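Local atomic coordinates of envelopment polyprotein (Bovine Schmallenberg virus BH80/Germany/2011, PDB entry 7A56), a protein that probably fuses the viral and host membranes during entry, acting as a class II fusion glycoprotein captured here in its postfusion trimer. Residues Arg71-Glu76 with Phe345-Tyr350; Ser157-Cys162 with Ala169-Cys174; Asp181-Glu186 with Phe300-Gln305. All blocks are in the same frame, centred on the assembly; numbering follows the deposited sequence.

The three contacts are strung out along a very elongated, strand-rich subunit. Interaction 1 and interaction 2 lie on opposite sides of the chain's centre, their own centres 99 Å apart, and interaction 3 falls between, 66 Å from interaction 1 and 35 Å from interaction 2. Interactions 2 and 3 share the strand 172-183: its start pairs at the far tip, its end meets the loop 300-305, and their nearest atoms are about 19 Å apart. A sodium ion lies about 3 Å from the Trp160 side chain of interaction 2, while another is about 7 Å from the side chain of Asn348 in interaction 1. Interaction 1 also reaches one neighbouring subunit and interaction 2 both.

Interaction 1 of 3, residues Arg71-Glu76 with Phe345-Tyr350; sequences RNSYIE and FDYNAY
Tyr347 points its CB toward 71-76 and has CG anti to its own carbonyl carbon, beside the backbone N (chi1 -48°), and the ring then extends to Ser73, whose hydroxyl is tucked between its backbone N and carbonyl carbon (chi1 57°). At the far end of the ring, Tyr347 OH donates to Ser73 O at 2.8 Å, approaching from above the carbonyl plane; the same phenol oxygen accepts from Leu342 N, so it is gripped from two sources. Ser73 OG lies 2.7 Å from Phe345 O, but its single proton has Gly343 O within reach as well, and which oxygen takes it is left open.

Phe345 O is a meeting point. Besides the nearby serine hydroxyl, the extended arm of Arg71 brings the edge of its guanidinium there, somewhat tilted: NH1 bonds to Phe345 O at 3.1 Å, and NH2 adds a weak bond to that oxygen at 3.4 Å. The carboxylate of Asp346 stands nearly crosswise to the guanidinium, and its OD1 makes only a long ion pair with Arg71 NH2, 3.9 Å; the stronger partners are Asp344 for the arginine and Asn95 N for Asp346 OD2.

Further along, Ile75 and Tyr347 slide past each other in opposite directions. Ile75 CG2 sits over one face of the ring, 4.1 Å from the centroid of Tyr347, a CH-pi contact, and Ile75 CD1 packs on Tyr347 CB at 3.6 Å.

The two strands run almost parallel, 8° apart, but no backbone-to-backbone bond joins them; side chains of one reach side chains and carbonyls of the other. Strand 70-80 bonds its backbone to strands 61-67 and 335-343, whereas 346-350 pairs with 86-92, whose Ile89 and Ile91 pack against Tyr347. The contact lies where these two sets of strands meet.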
loop_
_atom_site.group_PDB
_atom_site.type_symbol
_atom_site.label_atom_id
_atom_site.label_comp_id
_atom_site.label_asym_id
_atom_site.label_seq_id
_atom_site.Cartn_x
_atom_site.Cartn_y
_atom_site.Cartn_z
ATOM N N ARG A 71 -25.410 -4.720 -43.691
ATOM C CA ARG A 71 -25.222 -4.180 -42.358
ATOM C C ARG A 71 -24.208 -5.055 -41.612
ATOM O O ARG A 71 -24.224 -6.291 -41.713
ATOM C CB ARG A 71 -26.573 -4.109 -41.628
ATOM C CG ARG A 71 -26.527 -4.114 -40.073
ATOM C CD ARG A 71 -27.953 -4.040 -39.500
ATOM N NE ARG A 71 -28.003 -3.914 -38.038
ATOM C CZ ARG A 71 -28.085 -4.935 -37.174
ATOM N NH1 ARG A 71 -28.121 -6.195 -37.599
ATOM N NH2 ARG A 71 -28.133 -4.691 -35.863
ATOM N N ASN A 72 -23.305 -4.402 -40.891
ATOM C CA ASN A 72 -22.286 -5.069 -40.089
ATOM C C ASN A 72 -22.418 -4.496 -38.688
ATOM O O ASN A 72 -22.187 -3.299 -38.488
ATOM C CB ASN A 72 -20.899 -4.817 -40.658
ATOM C CG ASN A 72 -19.956 -5.943 -40.386
ATOM O OD1 ASN A 72 -20.062 -6.627 -39.369
ATOM N ND2 ASN A 72 -19.040 -6.171 -41.316
ATOM N N SER A 73 -22.860 -5.307 -37.741
ATOM C CA SER A 73 -23.264 -4.730 -36.470
ATOM C C SER A 73 -22.340 -5.263 -35.398
ATOM O O SER A 73 -21.690 -6.331 -35.560
ATOM C CB SER A 73 -24.698 -5.043 -36.095
ATOM O OG SER A 73 -24.831 -6.425 -36.076
ATOM N N TYR A 74 -22.322 -4.526 -34.289
ATOM C CA TYR A 74 -21.466 -4.943 -33.161
ATOM C C TYR A 74 -22.186 -4.795 -31.829
ATOM O O TYR A 74 -23.223 -4.112 -31.687
ATOM C CB TYR A 74 -20.166 -4.149 -33.111
ATOM C CG TYR A 74 -20.334 -2.695 -32.816
ATOM C CD1 TYR A 74 -20.539 -2.234 -31.511
ATOM C CD2 TYR A 74 -20.254 -1.764 -33.846
ATOM C CE1 TYR A 74 -20.707 -0.897 -31.250
ATOM C CE2 TYR A 74 -20.387 -0.425 -33.605
ATOM C CZ TYR A 74 -20.608 0.018 -32.320
ATOM O OH TYR A 74 -20.738 1.382 -32.146
ATOM N N ILE A 75 -21.545 -5.405 -30.815
ATOM C CA ILE A 75 -21.910 -5.206 -29.431
ATOM C C ILE A 75 -20.615 -4.987 -28.656
ATOM O O ILE A 75 -19.569 -5.585 -28.958
ATOM C CB ILE A 75 -22.723 -6.392 -28.861
ATOM C CG1 ILE A 75 -23.197 -6.072 -27.431
ATOM C CG2 ILE A 75 -21.942 -7.711 -28.936
ATOM C CD1 ILE A 75 -24.337 -6.935 -26.969
ATOM N N GLU A 76 -20.662 -4.045 -27.750
ATOM C CA GLU A 76 -19.515 -3.743 -26.903
ATOM C C GLU A 76 -19.951 -3.807 -25.448
ATOM O O GLU A 76 -21.060 -3.395 -25.119
ATOM C CB GLU A 76 -18.982 -2.356 -27.253
ATOM C CG GLU A 76 -17.662 -2.011 -26.573
ATOM C CD GLU A 76 -17.865 -1.220 -25.276
ATOM O OE1 GLU A 76 -16.884 -0.588 -24.847
ATOM O OE2 GLU A 76 -19.002 -1.191 -24.701
ATOM N N PHE A 345 -26.091 -9.222 -37.383
ATOM C CA PHE A 345 -26.677 -9.976 -36.289
ATOM C C PHE A 345 -27.263 -9.045 -35.237
ATOM O O PHE A 345 -26.960 -7.851 -35.192
ATOM C CB PHE A 345 -25.621 -10.904 -35.671
ATOM C CG PHE A 345 -25.112 -11.892 -36.646
ATOM C CD1 PHE A 345 -25.858 -13.007 -36.958
ATOM C CD2 PHE A 345 -23.936 -11.675 -37.306
ATOM C CE1 PHE A 345 -25.417 -13.917 -37.874
ATOM C CE2 PHE A 345 -23.491 -12.589 -38.245
ATOM C CZ PHE A 345 -24.222 -13.719 -38.508
ATOM N N ASP A 346 -28.138 -9.616 -34.409
ATOM C CA ASP A 346 -28.542 -9.009 -33.147
ATOM C C ASP A 346 -27.774 -9.681 -32.015
ATOM O O ASP A 346 -27.517 -10.887 -32.041
ATOM C CB ASP A 346 -30.031 -9.175 -32.862
ATOM C CG ASP A 346 -30.935 -8.394 -33.843
ATOM O OD1 ASP A 346 -30.488 -7.423 -34.516
ATOM O OD2 ASP A 346 -32.127 -8.774 -33.898
ATOM N N TYR A 347 -27.446 -8.901 -31.006
ATOM C CA TYR A 347 -26.694 -9.418 -29.879
ATOM C C TYR A 347 -27.353 -9.021 -28.561
ATOM O O TYR A 347 -27.800 -7.879 -28.403
ATOM C CB TYR A 347 -25.305 -8.847 -29.893
ATOM C CG TYR A 347 -24.558 -8.882 -31.190
ATOM C CD1 TYR A 347 -23.749 -9.975 -31.523
ATOM C CD2 TYR A 347 -24.532 -7.765 -32.031
ATOM C CE1 TYR A 347 -22.978 -9.979 -32.699
ATOM C CE2 TYR A 347 -23.801 -7.785 -33.229
ATOM C CZ TYR A 347 -23.043 -8.891 -33.555
ATOM O OH TYR A 347 -22.285 -8.879 -34.681
ATOM N N ASN A 348 -27.386 -9.927 -27.591
ATOM C CA ASN A 348 -27.779 -9.457 -26.276
ATOM C C ASN A 348 -27.022 -10.185 -25.159
ATOM O O ASN A 348 -26.797 -11.392 -25.217
ATOM C CB ASN A 348 -29.270 -9.622 -26.050
ATOM C CG ASN A 348 -29.665 -11.056 -25.910
ATOM O OD1 ASN A 348 -29.741 -11.777 -26.901
ATOM N ND2 ASN A 348 -29.897 -11.502 -24.673
ATOM N N ALA A 349 -26.771 -9.465 -24.084
ATOM C CA ALA A 349 -26.090 -10.053 -22.928
ATOM C C ALA A 349 -27.019 -10.998 -22.174
ATOM O O ALA A 349 -28.247 -10.836 -22.181
ATOM C CB ALA A 349 -25.607 -8.938 -21.997
ATOM N N TYR A 350 -26.420 -11.967 -21.472
ATOM C CA TYR A 350 -27.185 -12.823 -20.575
ATOM C C TYR A 350 -26.266 -13.332 -19.468
ATOM O O TYR A 350 -25.026 -13.259 -19.562
ATOM C CB TYR A 350 -27.855 -14.014 -21.306
ATOM C CG TYR A 350 -26.869 -15.078 -21.716
ATOM C CD1 TYR A 350 -26.201 -14.998 -22.990
ATOM C CD2 TYR A 350 -26.572 -16.143 -20.849
ATOM C CE1 TYR A 350 -25.267 -15.960 -23.352
ATOM C CE2 TYR A 350 -25.650 -17.097 -21.180
ATOM C CZ TYR A 350 -24.983 -17.002 -22.412
ATOM O OH TYR A 350 -24.055 -17.965 -22.710
#

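Interaction 2 of 3, residues Ser157-Cys162 with Ala169-Cys174; sequences SSNWGC and AINDGC
Ser157 sets its OG against the backbone of Cys174, 3.0 Å from Cys174 C and close to its N without a hydrogen bond, because that oxygen is turned between its own backbone N and carbonyl carbon (chi1 47°). Ser158 then forms the antiparallel hydrogen-bonded pair with Asp172: Ser158 N donates to Asp172 O at 2.8 Å. Its hydroxyl turns instead to Cys135 O, while Asp172 is held by Thr136.

At Asn159 the backbones no longer pair regularly. The N-H of Asn171 is shared: Asn171 N bonds weakly to Ser158 O at 2.9 Å, and to Asn159 OD1 at 3.1 Å, reaching that side-chain carbonyl from above its plane. The two asparagine amides are turned 83° apart. Trp160 follows, its backbone N covered by Ile170 CD1 at 3.6 Å, and its carbonyl accepts from Asn171 ND2 of the third subunit, a bond that ties the tips of the trimer together.

Asn159 to Cys162 forms a type II turn with Gly161 in its third position, and Cys162 is linked to Cys286, as Cys174 is to Cys139. Such a disulfide-braced strand end with an exposed tryptophan is consistent with the membrane-facing tip of a class II fusion protein.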
loop_
_atom_site.group_PDB
_atom_site.type_symbol
_atom_site.label_atom_id
_atom_site.label_comp_id
_atom_site.label_asym_id
_atom_site.label_seq_id
_atom_site.Cartn_x
_atom_site.Cartn_y
_atom_site.Cartn_z
ATOM N N SER A 157 38.601 -7.748 38.588
ATOM C CA SER A 157 38.059 -9.037 39.002
ATOM C C SER A 157 38.951 -9.795 40.016
ATOM O O SER A 157 38.425 -10.627 40.795
ATOM C CB SER A 157 37.788 -9.881 37.754
ATOM O OG SER A 157 38.921 -9.821 36.898
ATOM N N SER A 158 40.254 -9.486 40.099
ATOM C CA SER A 158 41.142 -10.126 41.065
ATOM C C SER A 158 40.954 -9.471 42.442
ATOM O O SER A 158 41.060 -8.246 42.569
ATOM C CB SER A 158 42.612 -9.993 40.635
ATOM O OG SER A 158 42.835 -10.697 39.416
ATOM N N ASN A 159 40.624 -10.260 43.455
ATOM C CA ASN A 159 40.553 -9.723 44.819
ATOM C C ASN A 159 40.795 -10.859 45.776
ATOM O O ASN A 159 40.732 -12.029 45.399
ATOM C CB ASN A 159 39.181 -9.116 45.127
ATOM C CG ASN A 159 39.048 -7.700 44.665
ATOM O OD1 ASN A 159 39.637 -6.804 45.245
ATOM N ND2 ASN A 159 38.227 -7.482 43.615
ATOM N N TRP A 160 41.038 -10.507 47.046
ATOM C CA TRP A 160 41.187 -11.552 48.043
ATOM C C TRP A 160 39.910 -12.385 48.137
ATOM O O TRP A 160 38.810 -11.841 48.226
ATOM C CB TRP A 160 41.506 -10.922 49.400
ATOM C CG TRP A 160 41.895 -11.914 50.382
ATOM C CD1 TRP A 160 43.143 -12.426 50.576
ATOM C CD2 TRP A 160 41.047 -12.552 51.327
ATOM N NE1 TRP A 160 43.131 -13.310 51.608
ATOM C CE2 TRP A 160 41.858 -13.419 52.087
ATOM C CE3 TRP A 160 39.685 -12.460 51.623
ATOM C CZ2 TRP A 160 41.358 -14.211 53.114
ATOM C CZ3 TRP A 160 39.184 -13.252 52.654
ATOM C CH2 TRP A 160 40.021 -14.115 53.382
ATOM N N GLY A 161 40.069 -13.712 48.191
ATOM C CA GLY A 161 38.923 -14.585 48.161
ATOM C C GLY A 161 38.434 -14.850 46.756
ATOM O O GLY A 161 37.408 -15.524 46.585
ATOM N N CYS A 162 39.111 -14.286 45.752
ATOM C CA CYS A 162 38.608 -14.264 44.390
ATOM C C CYS A 162 39.814 -14.178 43.453
ATOM O O CYS A 162 39.909 -13.311 42.598
ATOM C CB CYS A 162 37.667 -13.088 44.184
ATOM S SG CYS A 162 36.672 -13.318 42.696
ATOM N N ALA A 169 46.697 -9.968 43.233
ATOM C CA ALA A 169 46.257 -8.637 42.858
ATOM C C ALA A 169 44.916 -8.293 43.516
ATOM O O ALA A 169 44.089 -9.166 43.833
ATOM C CB ALA A 169 46.150 -8.537 41.323
ATOM N N ILE A 170 44.734 -7.006 43.780
ATOM C CA ILE A 170 43.566 -6.499 44.496
ATOM C C ILE A 170 42.967 -5.414 43.628
ATOM O O ILE A 170 43.677 -4.475 43.243
ATOM C CB ILE A 170 43.918 -5.916 45.884
ATOM C CG1 ILE A 170 44.632 -6.958 46.736
ATOM C CG2 ILE A 170 42.632 -5.371 46.543
ATOM C CD1 ILE A 170 43.823 -8.174 47.091
ATOM N N ASN A 171 41.679 -5.532 43.332
ATOM C CA ASN A 171 40.982 -4.529 42.539
ATOM C C ASN A 171 41.700 -4.305 41.200
ATOM O O ASN A 171 41.952 -3.170 40.772
ATOM C CB ASN A 171 40.815 -3.235 43.360
ATOM C CG ASN A 171 39.577 -3.293 44.248
ATOM O OD1 ASN A 171 38.562 -3.897 43.858
ATOM N ND2 ASN A 171 39.649 -2.741 45.440
ATOM N N ASP A 172 42.022 -5.423 40.530
ATOM C CA ASP A 172 42.888 -5.415 39.356
ATOM C C ASP A 172 42.534 -6.635 38.502
ATOM O O ASP A 172 41.779 -7.519 38.922
ATOM C CB ASP A 172 44.370 -5.381 39.801
ATOM C CG ASP A 172 45.374 -5.125 38.645
ATOM O OD1 ASP A 172 45.077 -4.600 37.519
ATOM O OD2 ASP A 172 46.532 -5.464 38.853
ATOM N N GLY A 173 43.082 -6.694 37.296
ATOM C CA GLY A 173 42.765 -7.820 36.432
ATOM C C GLY A 173 41.452 -7.671 35.712
ATOM O O GLY A 173 40.736 -6.666 35.812
ATOM N N CYS A 174 41.103 -8.728 34.980
ATOM C CA CYS A 174 39.911 -8.667 34.158
ATOM C C CYS A 174 39.378 -10.075 33.920
ATOM O O CYS A 174 40.145 -11.047 33.884
ATOM C CB CYS A 174 40.219 -7.974 32.834
ATOM S SG CYS A 174 38.783 -7.873 31.605
#

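Interaction 3 of 3, residues Asp181-Glu186 with Phe300-Gln305; sequences DIIRPE and FDNSYQ
Phe300 lays one flank of its ring against the carboxylate of Asp181: Phe300 CD2 is 3.5 Å from Asp181 CG, and the two planes are inclined by 39°, an oblique overlap rather than a stack. The same aspartate takes hold of the backbone. Phe300 N donates to Asp181 OD1 at 3.0 Å in a nearly straight bond (167°), arriving on the syn side but tilted out of the carboxylate plane. The second oxygen faces a water that donates both to Asp181 OD2, at 2.6 Å, and to Phe300 O, at 2.7 Å. One carboxylate therefore engages both the N-H and, through water, the carbonyl of Phe300, while Thr124 OG1 also bonds to OD2.

Thr124 serves the next pair as well, since Asn302 ND2 bonds to it and to Gly122 O. Across the contact that amide only touches Ile183, with CG2 of the isoleucine 4.0 Å from Asn302 ND2, the side chains crossing at about a right angle.

At the far end, Tyr304 brings its hydroxyl against the aliphatic part of Glu186, Tyr304 OH lying 3.3 Å from Glu186 CB. The glutamate bends at chi2 (-82°), and its acid group leads away to Arg184, whose NE meets Glu186 OE1 at 2.7 Å in the guanidinium plane; OE2 pairs with Lys245.

No backbone-to-backbone bond joins the two segments. The contact is instead a run of side chains docking the loop beyond strand 293-296 onto the end of strand 172-183, next to the Cys179-Cys299 disulfide, an arrangement consistent with the disulfide-braced, elongated beta-rich body of a class II fusion protein.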
loop_
_atom_site.group_PDB
_atom_site.type_symbol
_atom_site.label_atom_id
_atom_site.label_comp_id
_atom_site.label_asym_id
_atom_site.label_seq_id
_atom_site.Cartn_x
_atom_site.Cartn_y
_atom_site.Cartn_z
ATOM N N ASP A 181 24.182 -16.667 20.465
ATOM C CA ASP A 181 23.061 -17.596 20.679
ATOM C C ASP A 181 23.136 -18.814 19.767
ATOM O O ASP A 181 23.690 -18.770 18.656
ATOM C CB ASP A 181 21.716 -16.934 20.413
ATOM C CG ASP A 181 21.271 -15.999 21.532
ATOM O OD1 ASP A 181 22.118 -15.631 22.403
ATOM O OD2 ASP A 181 20.066 -15.592 21.492
ATOM N N ILE A 182 22.547 -19.911 20.252
ATOM C CA ILE A 182 22.135 -21.056 19.433
ATOM C C ILE A 182 20.611 -21.091 19.419
ATOM O O ILE A 182 19.974 -20.992 20.499
ATOM C CB ILE A 182 22.671 -22.379 20.000
ATOM C CG1 ILE A 182 24.181 -22.352 20.145
ATOM C CG2 ILE A 182 22.172 -23.565 19.106
ATOM C CD1 ILE A 182 24.679 -23.371 21.222
ATOM N N ILE A 183 20.017 -21.211 18.199
ATOM C CA ILE A 183 18.570 -21.218 18.043
ATOM C C ILE A 183 18.120 -22.548 17.437
ATOM O O ILE A 183 18.872 -23.255 16.764
ATOM C CB ILE A 183 18.047 -20.057 17.143
ATOM C CG1 ILE A 183 18.567 -20.243 15.708
ATOM C CG2 ILE A 183 18.414 -18.688 17.751
ATOM C CD1 ILE A 183 17.793 -19.438 14.619
ATOM N N ARG A 184 16.847 -22.847 17.639
ATOM C CA ARG A 184 16.215 -23.929 16.928
ATOM C C ARG A 184 15.441 -23.276 15.774
ATOM O O ARG A 184 14.496 -22.524 16.028
ATOM C CB ARG A 184 15.286 -24.726 17.843
ATOM C CG ARG A 184 14.536 -25.857 17.111
ATOM C CD ARG A 184 13.554 -26.538 18.031
ATOM N NE ARG A 184 12.323 -25.772 18.333
ATOM C CZ ARG A 184 11.988 -25.331 19.551
ATOM N NH1 ARG A 184 10.833 -24.698 19.738
ATOM N NH2 ARG A 184 12.791 -25.532 20.596
ATOM N N PRO A 185 15.836 -23.488 14.524
ATOM C CA PRO A 185 15.156 -22.802 13.403
ATOM C C PRO A 185 13.696 -23.219 13.325
ATOM O O PRO A 185 13.380 -24.420 13.367
ATOM C CB PRO A 185 15.932 -23.276 12.161
ATOM C CG PRO A 185 17.177 -23.891 12.660
ATOM C CD PRO A 185 16.951 -24.348 14.092
ATOM N N GLU A 186 12.803 -22.221 13.149
ATOM C CA GLU A 186 11.354 -22.451 13.057
ATOM C C GLU A 186 10.702 -21.700 11.882
ATOM O O GLU A 186 9.784 -22.242 11.261
ATOM C CB GLU A 186 10.669 -22.066 14.380
ATOM C CG GLU A 186 11.088 -23.006 15.569
ATOM C CD GLU A 186 10.290 -24.293 15.562
ATOM O OE1 GLU A 186 10.556 -25.189 16.402
ATOM O OE2 GLU A 186 9.347 -24.387 14.706
ATOM N N PHE A 300 22.392 -12.837 23.360
ATOM C CA PHE A 300 21.613 -11.862 22.630
ATOM C C PHE A 300 20.263 -11.658 23.314
ATOM O O PHE A 300 19.774 -12.537 24.016
ATOM C CB PHE A 300 21.282 -12.347 21.194
ATOM C CG PHE A 300 22.490 -12.642 20.284
ATOM C CD1 PHE A 300 23.652 -11.881 20.334
ATOM C CD2 PHE A 300 22.383 -13.622 19.288
ATOM C CE1 PHE A 300 24.733 -12.139 19.460
ATOM C CE2 PHE A 300 23.472 -13.894 18.420
ATOM C CZ PHE A 300 24.623 -13.142 18.485
ATOM N N ASP A 301 19.591 -10.552 22.972
ATOM C CA ASP A 301 18.136 -10.487 23.088
ATOM C C ASP A 301 17.496 -11.292 21.957
ATOM O O ASP A 301 17.995 -11.286 20.836
ATOM C CB ASP A 301 17.625 -9.047 22.974
ATOM C CG ASP A 301 18.118 -8.141 24.120
ATOM O OD1 ASP A 301 17.845 -8.489 25.284
ATOM O OD2 ASP A 301 18.710 -7.071 23.834
ATOM N N ASN A 302 16.399 -12.000 22.242
ATOM C CA ASN A 302 15.708 -12.763 21.183
ATOM C C ASN A 302 14.217 -12.567 21.373
ATOM O O ASN A 302 13.674 -12.931 22.411
ATOM C CB ASN A 302 16.036 -14.264 21.199
ATOM C CG ASN A 302 15.486 -15.025 19.945
ATOM O OD1 ASN A 302 14.673 -14.476 19.152
ATOM N ND2 ASN A 302 15.959 -16.248 19.746
ATOM N N SER A 303 13.557 -12.018 20.377
ATOM C CA SER A 303 12.131 -11.725 20.481
ATOM C C SER A 303 11.286 -12.691 19.641
ATOM O O SER A 303 10.280 -12.299 19.057
ATOM C CB SER A 303 11.878 -10.260 20.098
ATOM O OG SER A 303 10.530 -9.908 20.404
ATOM N N TYR A 304 11.661 -13.975 19.636
ATOM C CA TYR A 304 10.996 -15.029 18.854
ATOM C C TYR A 304 9.515 -15.164 19.189
ATOM O O TYR A 304 8.700 -15.547 18.325
ATOM C CB TYR A 304 11.696 -16.376 19.115
ATOM C CG TYR A 304 10.959 -17.532 18.536
ATOM C CD1 TYR A 304 10.865 -17.664 17.154
ATOM C CD2 TYR A 304 10.282 -18.460 19.358
ATOM C CE1 TYR A 304 10.154 -18.728 16.573
ATOM C CE2 TYR A 304 9.575 -19.531 18.802
ATOM C CZ TYR A 304 9.496 -19.640 17.381
ATOM O OH TYR A 304 8.776 -20.654 16.738
ATOM N N GLN A 305 9.146 -14.862 20.434
ATOM C CA GLN A 305 7.748 -14.952 20.794
ATOM C C GLN A 305 6.880 -14.061 19.906
ATOM O O GLN A 305 5.691 -14.354 19.743
ATOM C CB GLN A 305 7.562 -14.573 22.249
ATOM C CG GLN A 305 7.928 -13.136 22.525
ATOM C CD GLN A 305 9.354 -12.937 23.064
ATOM O OE1 GLN A 305 10.261 -13.776 22.888
ATOM N NE2 GLN A 305 9.545 -11.817 23.734
HETATM O O HOH W 1 18.736 -14.967 23.683
#